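Local atomic coordinates of lactaldehyde dehydrogenase (Escherichia coli, PDB entry 2IMP), a protein that catalyses the irreversible NAD-dependent oxidation of L-lactaldehyde to L-lactate and also oxidises glycolaldehyde, serving the breakdown of L-fucose and L-rhamnose. Residues A22-V26 with S36-D40; A65-A69 with A116-Y122; A109-D113 with F157-R161; I401-N405 with G429-G433; S407-T412 with H449-S455. One frame throughout, in Å; residues are numbered along the deposited sequence.

Interaction 1: A22-V26 with S36-D40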
# COMPACT_ATOMS: atom_id res chain seq x y z
N ALA A 22 -7.47 50.93 8.21
CA ALA A 22 -8.23 50.42 7.08
C ALA A 22 -9.01 49.12 7.35
O ALA A 22 -8.46 48.15 7.87
CB ALA A 22 -7.31 50.24 5.88
N TRP A 23 -10.29 49.14 7.00
CA TRP A 23 -11.15 47.98 7.17
C TRP A 23 -11.85 47.57 5.86
O TRP A 23 -12.03 48.38 4.96
CB TRP A 23 -12.23 48.24 8.22
CG TRP A 23 -11.72 48.46 9.60
CD1 TRP A 23 -11.28 49.64 10.13
CD2 TRP A 23 -11.64 47.49 10.65
NE1 TRP A 23 -10.92 49.46 11.45
CE2 TRP A 23 -11.13 48.16 11.79
CE3 TRP A 23 -11.93 46.13 10.74
CZ2 TRP A 23 -10.92 47.49 13.01
CZ3 TRP A 23 -11.72 45.47 11.95
CH2 TRP A 23 -11.22 46.16 13.07
N ILE A 24 -12.22 46.30 5.78
CA ILE A 24 -12.93 45.79 4.62
C ILE A 24 -14.37 45.42 4.99
O ILE A 24 -14.60 44.64 5.92
CB ILE A 24 -12.23 44.55 4.03
CG1 ILE A 24 -10.81 44.92 3.59
CG2 ILE A 24 -13.02 44.00 2.86
CD1 ILE A 24 -10.01 43.74 3.04
N ASP A 25 -15.34 45.98 4.28
CA ASP A 25 -16.73 45.67 4.57
C ASP A 25 -17.19 44.30 4.03
O ASP A 25 -16.92 43.96 2.89
CB ASP A 25 -17.67 46.73 3.98
CG ASP A 25 -17.59 48.07 4.69
OD1 ASP A 25 -17.61 48.09 5.94
OD2 ASP A 25 -17.51 49.10 4.00
N VAL A 26 -17.85 43.54 4.89
CA VAL A 26 -18.41 42.26 4.47
C VAL A 26 -19.92 42.45 4.23
O VAL A 26 -20.67 42.79 5.14
CB VAL A 26 -18.17 41.16 5.51
CG1 VAL A 26 -18.80 39.86 5.05
CG2 VAL A 26 -16.67 40.97 5.72
N SER A 36 -20.59 42.84 8.54
CA SER A 36 -19.39 42.83 9.36
C SER A 36 -18.21 43.50 8.68
O SER A 36 -18.28 43.85 7.50
CB SER A 36 -19.00 41.40 9.74
OG SER A 36 -18.59 40.67 8.59
N ARG A 37 -17.14 43.69 9.44
CA ARG A 37 -15.93 44.29 8.92
C ARG A 37 -14.66 43.57 9.39
O ARG A 37 -14.55 43.15 10.54
CB ARG A 37 -15.86 45.77 9.33
CG ARG A 37 -16.78 46.69 8.52
CD ARG A 37 -16.46 48.16 8.77
NE ARG A 37 -17.03 48.64 10.03
CZ ARG A 37 -18.27 49.09 10.15
NH1 ARG A 37 -19.08 49.13 9.10
NH2 ARG A 37 -18.71 49.50 11.33
N ILE A 38 -13.71 43.40 8.47
CA ILE A 38 -12.46 42.75 8.81
C ILE A 38 -11.25 43.63 8.52
O ILE A 38 -11.29 44.49 7.65
CB ILE A 38 -12.27 41.41 8.05
CG1 ILE A 38 -12.33 41.66 6.55
CG2 ILE A 38 -13.32 40.41 8.49
CD1 ILE A 38 -11.90 40.47 5.72
N PRO A 39 -10.16 43.42 9.26
CA PRO A 39 -8.99 44.24 9.02
C PRO A 39 -8.41 44.09 7.61
O PRO A 39 -8.42 43.00 7.03
CB PRO A 39 -8.01 43.79 10.10
CG PRO A 39 -8.49 42.44 10.49
CD PRO A 39 -9.98 42.58 10.45
N ASP A 40 -7.94 45.20 7.06
CA ASP A 40 -7.29 45.17 5.76
C ASP A 40 -5.83 44.72 5.99
O ASP A 40 -4.88 45.47 5.77
CB ASP A 40 -7.35 46.55 5.10
CG ASP A 40 -6.82 46.55 3.67
OD1 ASP A 40 -6.92 45.50 3.00
OD2 ASP A 40 -6.30 47.59 3.22

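Interaction 2: A65-A69 with A116-Y122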
# COMPACT_ATOMS: atom_id res chain seq x y z
N ALA A 65 0.57 11.04 17.37
CA ALA A 65 -0.50 11.35 16.43
C ALA A 65 -1.93 11.25 17.01
O ALA A 65 -2.79 12.08 16.70
CB ALA A 65 -0.38 10.45 15.19
N ILE A 66 -2.17 10.24 17.84
CA ILE A 66 -3.50 10.10 18.41
C ILE A 66 -3.90 11.33 19.26
O ILE A 66 -5.08 11.67 19.36
CB ILE A 66 -3.62 8.82 19.26
CG1 ILE A 66 -5.09 8.61 19.68
CG2 ILE A 66 -2.71 8.91 20.49
CD1 ILE A 66 -6.00 8.18 18.55
N GLU A 67 -2.92 11.98 19.87
CA GLU A 67 -3.22 13.17 20.65
C GLU A 67 -3.61 14.36 19.75
O GLU A 67 -4.44 15.19 20.14
CB GLU A 67 -2.05 13.54 21.57
CG GLU A 67 -2.01 12.67 22.83
CD GLU A 67 -0.80 12.93 23.71
OE1 GLU A 67 -0.49 14.11 23.99
OE2 GLU A 67 -0.17 11.94 24.15
N ARG A 68 -3.02 14.44 18.57
CA ARG A 68 -3.40 15.50 17.65
C ARG A 68 -4.83 15.22 17.15
O ARG A 68 -5.65 16.13 16.99
CB ARG A 68 -2.41 15.59 16.48
CG ARG A 68 -0.99 15.97 16.92
CD ARG A 68 -0.10 16.32 15.74
NE ARG A 68 0.09 15.20 14.83
CZ ARG A 68 1.17 14.42 14.80
NH1 ARG A 68 2.17 14.64 15.64
NH2 ARG A 68 1.25 13.43 13.93
N ALA A 69 -5.13 13.94 16.94
CA ALA A 69 -6.46 13.53 16.53
C ALA A 69 -7.49 13.94 17.60
O ALA A 69 -8.59 14.41 17.29
CB ALA A 69 -6.50 12.03 16.31
N ALA A 116 -9.12 12.80 11.39
CA ALA A 116 -8.49 12.46 12.66
C ALA A 116 -8.21 10.95 12.78
O ALA A 116 -7.29 10.52 13.48
CB ALA A 116 -9.37 12.92 13.83
N GLU A 117 -9.01 10.16 12.07
CA GLU A 117 -8.87 8.71 12.08
C GLU A 117 -7.58 8.20 11.39
O GLU A 117 -7.24 7.03 11.51
CB GLU A 117 -10.10 8.06 11.42
CG GLU A 117 -11.41 8.50 12.04
CD GLU A 117 -12.63 7.93 11.33
OE1 GLU A 117 -12.56 7.67 10.12
OE2 GLU A 117 -13.67 7.77 12.00
N TRP A 118 -6.90 9.09 10.67
CA TRP A 118 -5.65 8.72 10.01
C TRP A 118 -4.45 8.63 10.98
O TRP A 118 -3.41 8.07 10.63
CB TRP A 118 -5.31 9.71 8.89
CG TRP A 118 -6.05 9.46 7.61
CD1 TRP A 118 -6.93 10.30 6.98
CD2 TRP A 118 -6.00 8.26 6.80
NE1 TRP A 118 -7.43 9.70 5.85
CE2 TRP A 118 -6.88 8.45 5.72
CE3 TRP A 118 -5.29 7.05 6.90
CZ2 TRP A 118 -7.08 7.48 4.73
CZ3 TRP A 118 -5.49 6.08 5.91
CH2 TRP A 118 -6.38 6.30 4.84
N ALA A 119 -4.63 9.16 12.19
CA ALA A 119 -3.58 9.20 13.20
C ALA A 119 -2.64 7.97 13.28
O ALA A 119 -1.43 8.10 13.14
CB ALA A 119 -4.20 9.47 14.58
N ARG A 120 -3.21 6.79 13.54
CA ARG A 120 -2.42 5.57 13.65
C ARG A 120 -2.32 4.79 12.33
O ARG A 120 -1.85 3.65 12.31
CB ARG A 120 -3.04 4.64 14.69
CG ARG A 120 -3.12 5.19 16.11
CD ARG A 120 -4.33 4.60 16.81
NE ARG A 120 -4.32 4.78 18.26
CZ ARG A 120 -5.41 4.77 19.02
NH1 ARG A 120 -6.61 4.60 18.46
NH2 ARG A 120 -5.32 4.90 20.34
N ARG A 121 -2.77 5.40 11.23
CA ARG A 121 -2.80 4.71 9.96
C ARG A 121 -1.80 5.13 8.85
O ARG A 121 -1.40 4.27 8.06
CB ARG A 121 -4.22 4.76 9.40
CG ARG A 121 -5.23 4.04 10.28
CD ARG A 121 -6.59 3.96 9.62
NE ARG A 121 -7.41 2.92 10.25
CZ ARG A 121 -8.01 3.04 11.43
NH1 ARG A 121 -7.90 4.16 12.13
NH2 ARG A 121 -8.71 2.02 11.91
N TYR A 122 -1.41 6.40 8.77
CA TYR A 122 -0.47 6.73 7.71
C TYR A 122 0.87 6.02 7.95
O TYR A 122 1.46 6.12 9.03
CB TYR A 122 -0.32 8.26 7.54
CG TYR A 122 0.30 9.03 8.68
CD1 TYR A 122 1.66 9.33 8.69
CD2 TYR A 122 -0.48 9.53 9.72
CE1 TYR A 122 2.22 10.13 9.68
CE2 TYR A 122 0.06 10.32 10.72
CZ TYR A 122 1.41 10.62 10.70
OH TYR A 122 1.95 11.40 11.68

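Interaction 3: A109-D113 with F157-R161. With LAC (lactic acid), chain E.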
# COMPACT_ATOMS: atom_id res chain seq x y z
N ALA A 109 -17.79 18.89 9.94
CA ALA A 109 -17.53 18.20 11.20
C ALA A 109 -17.20 16.72 10.97
O ALA A 109 -16.27 16.18 11.56
CB ALA A 109 -18.74 18.33 12.13
N ASP A 110 -17.98 16.07 10.11
CA ASP A 110 -17.71 14.67 9.79
C ASP A 110 -16.35 14.50 9.09
O ASP A 110 -15.62 13.55 9.34
CB ASP A 110 -18.82 14.08 8.90
CG ASP A 110 -20.17 14.03 9.59
OD1 ASP A 110 -20.21 13.94 10.83
OD2 ASP A 110 -21.19 14.07 8.88
N TYR A 111 -16.02 15.45 8.22
CA TYR A 111 -14.75 15.42 7.51
C TYR A 111 -13.56 15.48 8.49
O TYR A 111 -12.60 14.72 8.37
CB TYR A 111 -14.68 16.59 6.52
CG TYR A 111 -13.49 16.56 5.60
CD1 TYR A 111 -12.26 17.06 6.00
CD2 TYR A 111 -13.61 16.06 4.30
CE1 TYR A 111 -11.17 17.08 5.13
CE2 TYR A 111 -12.53 16.08 3.42
CZ TYR A 111 -11.32 16.59 3.84
OH TYR A 111 -10.26 16.64 2.97
N ILE A 112 -13.64 16.39 9.46
CA ILE A 112 -12.59 16.52 10.47
C ILE A 112 -12.42 15.20 11.26
O ILE A 112 -11.30 14.73 11.46
CB ILE A 112 -12.90 17.69 11.45
CG1 ILE A 112 -12.84 19.02 10.68
CG2 ILE A 112 -11.91 17.67 12.61
CD1 ILE A 112 -13.14 20.27 11.51
N ASP A 113 -13.53 14.62 11.71
CA ASP A 113 -13.49 13.35 12.41
C ASP A 113 -12.85 12.26 11.54
O ASP A 113 -12.01 11.49 12.00
CB ASP A 113 -14.89 12.90 12.82
CG ASP A 113 -15.42 13.64 14.05
OD1 ASP A 113 -14.61 14.18 14.83
OD2 ASP A 113 -16.66 13.66 14.23
N PHE A 157 -16.24 24.52 4.94
CA PHE A 157 -15.66 23.22 4.65
C PHE A 157 -14.18 23.32 4.24
O PHE A 157 -13.34 22.56 4.73
CB PHE A 157 -16.45 22.53 3.53
CG PHE A 157 -15.75 21.33 2.96
CD1 PHE A 157 -15.40 20.25 3.77
CD2 PHE A 157 -15.42 21.28 1.61
CE1 PHE A 157 -14.73 19.15 3.24
CE2 PHE A 157 -14.75 20.18 1.07
CZ PHE A 157 -14.41 19.12 1.89
N LEU A 158 -13.87 24.25 3.35
CA LEU A 158 -12.49 24.39 2.91
C LEU A 158 -11.49 24.70 4.04
O LEU A 158 -10.30 24.42 3.90
CB LEU A 158 -12.39 25.43 1.79
CG LEU A 158 -12.97 24.86 0.48
CD1 LEU A 158 -12.90 25.91 -0.61
CD2 LEU A 158 -12.18 23.63 0.05
N ILE A 159 -11.97 25.27 5.14
CA ILE A 159 -11.08 25.48 6.27
C ILE A 159 -10.58 24.11 6.77
O ILE A 159 -9.39 23.88 6.94
CB ILE A 159 -11.80 26.15 7.47
CG1 ILE A 159 -12.28 27.55 7.11
CG2 ILE A 159 -10.86 26.22 8.66
CD1 ILE A 159 -13.19 28.16 8.18
N ALA A 160 -11.53 23.21 6.98
CA ALA A 160 -11.24 21.86 7.44
C ALA A 160 -10.48 21.03 6.41
O ALA A 160 -9.56 20.28 6.75
CB ALA A 160 -12.54 21.15 7.82
N ARG A 161 -10.87 21.17 5.15
CA ARG A 161 -10.22 20.42 4.08
C ARG A 161 -8.69 20.61 4.08
O ARG A 161 -7.94 19.73 3.64
CB ARG A 161 -10.79 20.82 2.73
CG ARG A 161 -10.41 19.87 1.60
CD ARG A 161 -11.06 20.31 0.29
NE ARG A 161 -11.75 19.21 -0.36
CZ ARG A 161 -12.49 19.33 -1.46
NH1 ARG A 161 -12.64 20.51 -2.05
NH2 ARG A 161 -13.10 18.26 -1.96
C LAC E . -15.23 21.47 -4.28
CA LAC E . -15.23 22.97 -4.21
CB LAC E . -15.86 23.42 -2.88
O LAC E . -14.17 20.86 -4.34
OHN LAC E . -13.88 23.46 -4.24
OXT LAC E . -16.40 20.82 -4.31
O HOH W 1 -7.36 16.96 2.08

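Interaction 4: I401-N405 with G429-G433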
# COMPACT_ATOMS: atom_id res chain seq x y z
N ILE A 401 -16.74 12.69 -25.97
CA ILE A 401 -15.52 12.55 -25.20
C ILE A 401 -14.45 13.56 -25.65
O ILE A 401 -13.78 14.18 -24.83
CB ILE A 401 -14.93 11.12 -25.34
CG1 ILE A 401 -15.87 10.11 -24.68
CG2 ILE A 401 -13.55 11.05 -24.70
CD1 ILE A 401 -15.38 8.69 -24.77
N SER A 402 -14.33 13.70 -26.96
CA SER A 402 -13.38 14.63 -27.56
C SER A 402 -13.67 16.10 -27.19
O SER A 402 -12.75 16.86 -26.92
CB SER A 402 -13.38 14.47 -29.07
OG SER A 402 -12.50 15.40 -29.67
N MET A 403 -14.95 16.47 -27.19
CA MET A 403 -15.33 17.83 -26.83
C MET A 403 -15.19 18.11 -25.32
O MET A 403 -14.80 19.20 -24.91
CB MET A 403 -16.77 18.12 -27.28
CG MET A 403 -16.92 18.20 -28.80
SD MET A 403 -18.55 18.76 -29.34
CE MET A 403 -19.41 17.22 -29.42
N ALA A 404 -15.51 17.10 -24.51
CA ALA A 404 -15.35 17.24 -23.07
C ALA A 404 -13.87 17.46 -22.71
O ALA A 404 -13.53 18.33 -21.89
CB ALA A 404 -15.89 16.00 -22.36
N ASN A 405 -12.99 16.68 -23.34
CA ASN A 405 -11.56 16.81 -23.11
C ASN A 405 -10.98 18.12 -23.64
O ASN A 405 -9.91 18.56 -23.22
CB ASN A 405 -10.79 15.64 -23.75
CG ASN A 405 -10.99 14.35 -23.00
OD1 ASN A 405 -11.25 14.35 -21.80
ND2 ASN A 405 -10.84 13.23 -23.70
N GLY A 429 -11.52 7.16 -21.96
CA GLY A 429 -11.31 8.33 -22.80
C GLY A 429 -11.34 9.69 -22.12
O GLY A 429 -10.66 10.62 -22.57
N LEU A 430 -12.13 9.83 -21.06
CA LEU A 430 -12.23 11.10 -20.35
C LEU A 430 -10.96 11.48 -19.52
O LEU A 430 -10.54 10.74 -18.63
CB LEU A 430 -13.46 11.09 -19.44
CG LEU A 430 -14.79 11.20 -20.19
CD1 LEU A 430 -15.98 10.96 -19.27
CD2 LEU A 430 -14.89 12.58 -20.81
N LYS A 431 -10.38 12.63 -19.83
CA LYS A 431 -9.19 13.08 -19.13
C LYS A 431 -9.48 14.05 -17.96
O LYS A 431 -9.21 15.25 -18.03
CB LYS A 431 -8.23 13.73 -20.14
CG LYS A 431 -7.79 12.75 -21.23
CD LYS A 431 -7.03 13.43 -22.36
CE LYS A 431 -6.74 12.44 -23.48
NZ LYS A 431 -6.10 13.06 -24.68
N PHE A 432 -10.05 13.50 -16.89
CA PHE A 432 -10.42 14.25 -15.70
C PHE A 432 -10.05 13.55 -14.38
O PHE A 432 -9.93 12.33 -14.33
CB PHE A 432 -11.93 14.54 -15.72
CG PHE A 432 -12.37 15.45 -16.84
CD1 PHE A 432 -12.39 14.99 -18.16
CD2 PHE A 432 -12.70 16.77 -16.58
CE1 PHE A 432 -12.74 15.85 -19.19
CE2 PHE A 432 -13.05 17.64 -17.62
CZ PHE A 432 -13.06 17.18 -18.92
N GLY A 433 -9.88 14.33 -13.32
CA GLY A 433 -9.54 13.76 -12.03
C GLY A 433 -10.70 12.98 -11.44
O GLY A 433 -10.53 12.17 -10.54

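Interaction 5: S407-T412 with H449-S455. With LAC (lactic acid), chain E; SO4 (sulfate ion), chain B.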
# COMPACT_ATOMS: atom_id res chain seq x y z
N SER A 407 -10.66 21.19 -23.14
CA SER A 407 -10.73 22.21 -22.09
C SER A 407 -9.42 22.34 -21.29
O SER A 407 -8.72 21.35 -21.09
CB SER A 407 -11.88 21.85 -21.14
OG SER A 407 -11.84 22.60 -19.94
N ASP A 408 -9.10 23.55 -20.85
CA ASP A 408 -7.90 23.73 -20.04
C ASP A 408 -8.09 23.18 -18.61
O ASP A 408 -7.14 23.11 -17.83
CB ASP A 408 -7.49 25.20 -19.95
CG ASP A 408 -6.84 25.69 -21.23
OD1 ASP A 408 -6.04 24.92 -21.80
OD2 ASP A 408 -7.12 26.83 -21.64
N TYR A 409 -9.32 22.81 -18.30
CA TYR A 409 -9.63 22.26 -16.99
C TYR A 409 -9.97 20.77 -17.03
O TYR A 409 -10.55 20.28 -18.00
CB TYR A 409 -10.77 23.05 -16.36
CG TYR A 409 -10.47 24.53 -16.27
CD1 TYR A 409 -10.78 25.39 -17.33
CD2 TYR A 409 -9.82 25.06 -15.16
CE1 TYR A 409 -10.44 26.74 -17.28
CE2 TYR A 409 -9.47 26.41 -15.10
CZ TYR A 409 -9.78 27.24 -16.16
OH TYR A 409 -9.43 28.57 -16.11
N GLY A 410 -9.59 20.05 -15.97
CA GLY A 410 -9.85 18.63 -15.93
C GLY A 410 -10.08 18.10 -14.53
O GLY A 410 -9.46 17.13 -14.11
N LEU A 411 -10.97 18.76 -13.80
CA LEU A 411 -11.29 18.35 -12.45
C LEU A 411 -12.42 17.29 -12.36
O LEU A 411 -12.19 16.18 -11.89
CB LEU A 411 -11.66 19.57 -11.61
CG LEU A 411 -12.01 19.35 -10.14
CD1 LEU A 411 -10.87 18.62 -9.42
CD2 LEU A 411 -12.30 20.69 -9.47
N THR A 412 -13.61 17.64 -12.84
CA THR A 412 -14.76 16.75 -12.78
C THR A 412 -15.50 16.51 -14.12
O THR A 412 -15.60 17.40 -14.96
CB THR A 412 -15.80 17.28 -11.77
OG1 THR A 412 -15.17 17.51 -10.50
CG2 THR A 412 -16.94 16.29 -11.59
N HIS A 449 -10.01 14.37 -4.56
CA HIS A 449 -10.36 15.52 -5.38
C HIS A 449 -9.09 16.21 -5.90
O HIS A 449 -8.47 17.03 -5.21
CB HIS A 449 -11.17 16.51 -4.54
CG HIS A 449 -11.92 17.52 -5.34
ND1 HIS A 449 -12.92 17.17 -6.23
CD2 HIS A 449 -11.89 18.87 -5.33
CE1 HIS A 449 -13.47 18.26 -6.73
NE2 HIS A 449 -12.86 19.31 -6.20
N ALA A 450 -8.69 15.84 -7.11
CA ALA A 450 -7.50 16.38 -7.75
C ALA A 450 -7.73 16.67 -9.24
O ALA A 450 -8.09 15.78 -10.00
CB ALA A 450 -6.34 15.40 -7.57
N GLY A 451 -7.50 17.91 -9.64
CA GLY A 451 -7.74 18.27 -11.02
C GLY A 451 -6.58 18.15 -11.97
O GLY A 451 -5.43 18.37 -11.61
N TRP A 452 -6.90 17.77 -13.20
CA TRP A 452 -5.92 17.66 -14.27
C TRP A 452 -5.70 19.03 -14.94
O TRP A 452 -6.48 19.96 -14.71
CB TRP A 452 -6.41 16.68 -15.32
CG TRP A 452 -6.40 15.23 -14.91
CD1 TRP A 452 -6.57 14.73 -13.65
CD2 TRP A 452 -6.25 14.11 -15.78
NE1 TRP A 452 -6.53 13.36 -13.69
CE2 TRP A 452 -6.33 12.95 -14.98
CE3 TRP A 452 -6.05 13.97 -17.16
CZ2 TRP A 452 -6.23 11.66 -15.51
CZ3 TRP A 452 -5.94 12.68 -17.69
CH2 TRP A 452 -6.03 11.55 -16.87
N ARG A 453 -4.66 19.15 -15.74
CA ARG A 453 -4.37 20.39 -16.43
C ARG A 453 -4.42 21.64 -15.50
O ARG A 453 -3.81 21.62 -14.43
CB ARG A 453 -5.33 20.55 -17.62
CG ARG A 453 -5.20 19.41 -18.65
CD ARG A 453 -6.09 19.59 -19.88
NE ARG A 453 -7.51 19.35 -19.61
CZ ARG A 453 -8.04 18.14 -19.40
NH1 ARG A 453 -7.27 17.06 -19.41
NH2 ARG A 453 -9.34 18.02 -19.17
N LYS A 454 -5.14 22.69 -15.89
CA LYS A 454 -5.18 23.89 -15.06
C LYS A 454 -6.10 23.82 -13.82
O LYS A 454 -6.15 24.76 -13.03
CB LYS A 454 -5.56 25.11 -15.91
CG LYS A 454 -4.51 25.48 -16.94
CD LYS A 454 -4.81 26.83 -17.59
CE LYS A 454 -3.76 27.16 -18.65
NZ LYS A 454 -3.97 28.51 -19.25
N SER A 455 -6.80 22.70 -13.65
CA SER A 455 -7.66 22.53 -12.49
C SER A 455 -6.86 22.46 -11.17
O SER A 455 -7.43 22.58 -10.09
CB SER A 455 -8.53 21.28 -12.65
OG SER A 455 -9.49 21.46 -13.68
C LAC E . -15.23 21.47 -4.28
CA LAC E . -15.23 22.97 -4.21
CB LAC E . -15.86 23.42 -2.88
O LAC E . -14.17 20.86 -4.34
OHN LAC E . -13.88 23.46 -4.24
OXT LAC E . -16.40 20.82 -4.31
S SO4 B . -13.51 20.49 -15.01
O1 SO4 B . -13.16 21.85 -15.44
O2 SO4 B . -13.78 20.48 -13.56
O3 SO4 B . -14.69 20.02 -15.75
O4 SO4 B . -12.41 19.60 -15.35

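Interaction 1: A22-V26 with S36-D40
I24 and I38 form the apolar centre of this hairpin. I24 CB rests 3.8 Å from I38 CG1. In I38 the CG1 branch stands between the backbone N and the carbonyl carbon (chi1 58°), which turns it up against I24. V26 lies on the same sheet face and reaches I38 more loosely, CG2 to CG2 at 4.4 Å. At the start of the strand the six-membered part of the W23 indole meets P39 at a slant, CZ3 3.7 Å from P39 CD. The neighbouring CE3 rests against the peptide link between I38 and P39.

I24 and I38 are an antiparallel hydrogen-bonded pair: I24 N donates to I38 O at 2.8 Å and I38 N donates back to I24 O. V26 N gives a short bond to S36 O at 2.7 Å, but the return from S36 N to V26 O is weak. W23 and P39 are a non-hydrogen-bonded pair, so the proline's missing N-H takes no bond from between these two strands. Beyond them D40 N donates to A22 O from above the carbonyl plane.

D25 and R37 lie side by side at the polar edge. D25 OD1 sits at the edge of the guanidinium, a long 3.6 Å from R37 NH1, and the carboxylate and guanidinium planes are 76° apart. R37 NE is bonded to Q6 on strand 5-11, S36 OG to N183, and D40 OD1 forms a salt bridge with R208. Main-chain bonds therefore hold the strands together, while the polar ends tie strand 34-39 and D40 to other parts of the chain.

Interaction 2: A65-A69 with A116-Y122
I66 and R120 cross obliquely, with the isoleucine tip over the flat face of the guanidinium. I66 CD1 lies 3.5 Å from R120 CZ, above the centre of the group. CG1 of I66 is anti to the backbone N (chi1 -172°), which directs the branch toward the arginine. The charge is met elsewhere: R120 NH2 forms a salt bridge with D130 of the third subunit.

R68 and Y122 meet differently, at about a right angle. Here edge faces edge, with R68 NH2 3.1 Å from Y122 OH and the two planes 38° apart. R68 NE donates to L168 O, so the arginine also joins its helix to the end of helix 155-168.

Between these two pairs the contact is made of alanines. A69 CB sits 3.9 Å from both A116 CB and A119 CB, and it touches A116 O at 3.3 Å. A65 CB lies 3.3 Å from A119 O. With such small side chains the backbones come close, and the CA atoms of A69 and A116 are 4.5 Å apart.

The segment 116-122 leaves helix 98-116 through a type I turn from A116 to A119. E117 pairs with R121 of the second subunit in a salt bridge. The first turn of helix 65-81 packs on the alanine-lined turn that leads from helix 98-116 into strand 123-127, at a place where three subunits of the homotetramer come together.

Interaction 3: A109-D113 with F157-R161
Y111 and F157 both carry CG anti to the backbone N (chi1 -172° and 167°), and this swings their rings into the gap between two helices. There they form a T-shaped pair. The edge of F157 points at the face of Y111, with centroids 5.1 Å apart and planes at 85°. The closest atoms are F157 CE1 and Y111 CD2 at 3.5 Å. The helices run almost parallel, their short axes 9.4 Å apart. Beside the aromatic pair, I112 CG1 packs on A160 CB at 3.6 Å.

The tyrosine meets the R161 chain at a slant, with Y111 OH 3.5 Å from R161 CG. A water donates to both Y111 OH and R161 O and links the helices. Y111 OH is also hydrogen-bonded to D461.

R161 carries the contact on to the ligand. Its chain bends at chi3, and F157 CE2 lies over the centre of the guanidinium, 3.4 Å above its plane. NH1 then donates an almost straight bond to lactate O at 2.8 Å, at the edge of the guanidinium. NH2 forms salt bridges with D461 and E443. The ring of F157 thus covers one face of the group while carboxylates hold its rim.

N286 and E251 also bind the lactate. This is the substrate pocket of an aldehyde dehydrogenase, with aromatic packing between helices behind the arginine that grips the product.

Interaction 4: I401-N405 with G429-G433
N405 spends both ends of its amide on the backbone of the segment 429-433. Its ND2 donates to G429 O at 2.8 Å, and the acceptor lies close to the amide plane. Its OD1 accepts from K431 N at 2.8 Å in a nearly straight bond (172°). CG of N405 is anti to the carbonyl carbon (chi1 -72°), which carries the amide across to the segment 429-433. One side chain thus serves a carbonyl at the end of helix 420-429 and an N-H just beyond it. A leucine at N405 would probably leave G429 O and K431 N without these partners and let the turn after the helix shift.

F432 offers its ring edge to two oxygens. CZ is 3.2 Å from A404 O and CE1 is 3.4 Å from N405 OD1. The ring and the amide planes are only 25° apart. A404 O also accepts from R290. The carbonyl of K431 is taken by R453, which makes a cation-pi contact with F432 as well.

The rest is van der Waals packing. L430 CD2 packs on A404 CB at 3.9 Å. I401 CG2 lies 3.6 Å from G429 O, and a side chain on this glycine would press on the same methyl. The chain of K431 runs extended alongside the amide of N405, with CB 3.5 Å from OD1.

Helix 420-429 connects the adjacent parallel strands 409-416 and 434-437. The contact therefore ties helix 397-405 to the return limb of a beta-alpha-beta crossover.

Interaction 5: S407-T412 with H449-S455
G410 and W452 pair as a short antiparallel strand contact, at the start of strand 409-416 and beside the lactate pocket. W452 N donates to G410 O at 2.8 Å from well above the carbonyl plane. A side chain on G410 would run into W452 CB. Beyond W452 the chain makes a type II' turn to S455. K454 N donates to D408 O at 2.8 Å, nearly along the C=O axis. S455 OG accepts from G410 N at 2.7 Å and is also bonded to G253 O.

R453 reaches back to the backbone of 407-410, its chain bent at chi3. NH2 donates to Y409 O at 2.8 Å from above the carbonyl plane, while the bond from NE to S407 O is weak. NH2 also holds K431 O, and the guanidinium makes a cation-pi contact with F432. A methionine in place of R453 would probably leave Y409 O and K431 O without this donor and F432 without its cation. S407 OG accepts from Y409 N, an ST turn that shapes the approach to the strand.

Toward the pocket L411 lies against H449. CD1 is 3.9 Å from the ring centroid and 16° off its normal, a CH-pi contact over the face. H449 ND1 is bonded to E434, and NE2 lies 2.8 Å from lactate O.

Strand 409-416 runs parallel between strands 257-260 and 434-437, with strand 452-453 antiparallel at its start. It follows helix 397-405 in the chain, and W452 NE1 bonds to T472 of the fourth subunit.

In the fold
Interaction 3 is wholly buried and mainly aromatic, with a charged end at the ligand. Interaction 2 is a buried contact lined by alanines where subunits meet. The others are partly exposed. Interactions 1 and 5 are antiparallel strand contacts. The first relies mostly on backbone bonds in an outlying hairpin, while the second leans more on side chains. Interactions 2 and 3 both involve helices 65-81, 98-116 and 155-168, as members or as neighbours. Interactions 4 and 5 touch, with G433 N 2.9 Å from G410 O, and R453 joins them. Interactions 3 and 5 meet at the lactate, where R161 and H449 pack together. Interaction 1 stands apart, about 42 Å from interaction 4 between centres.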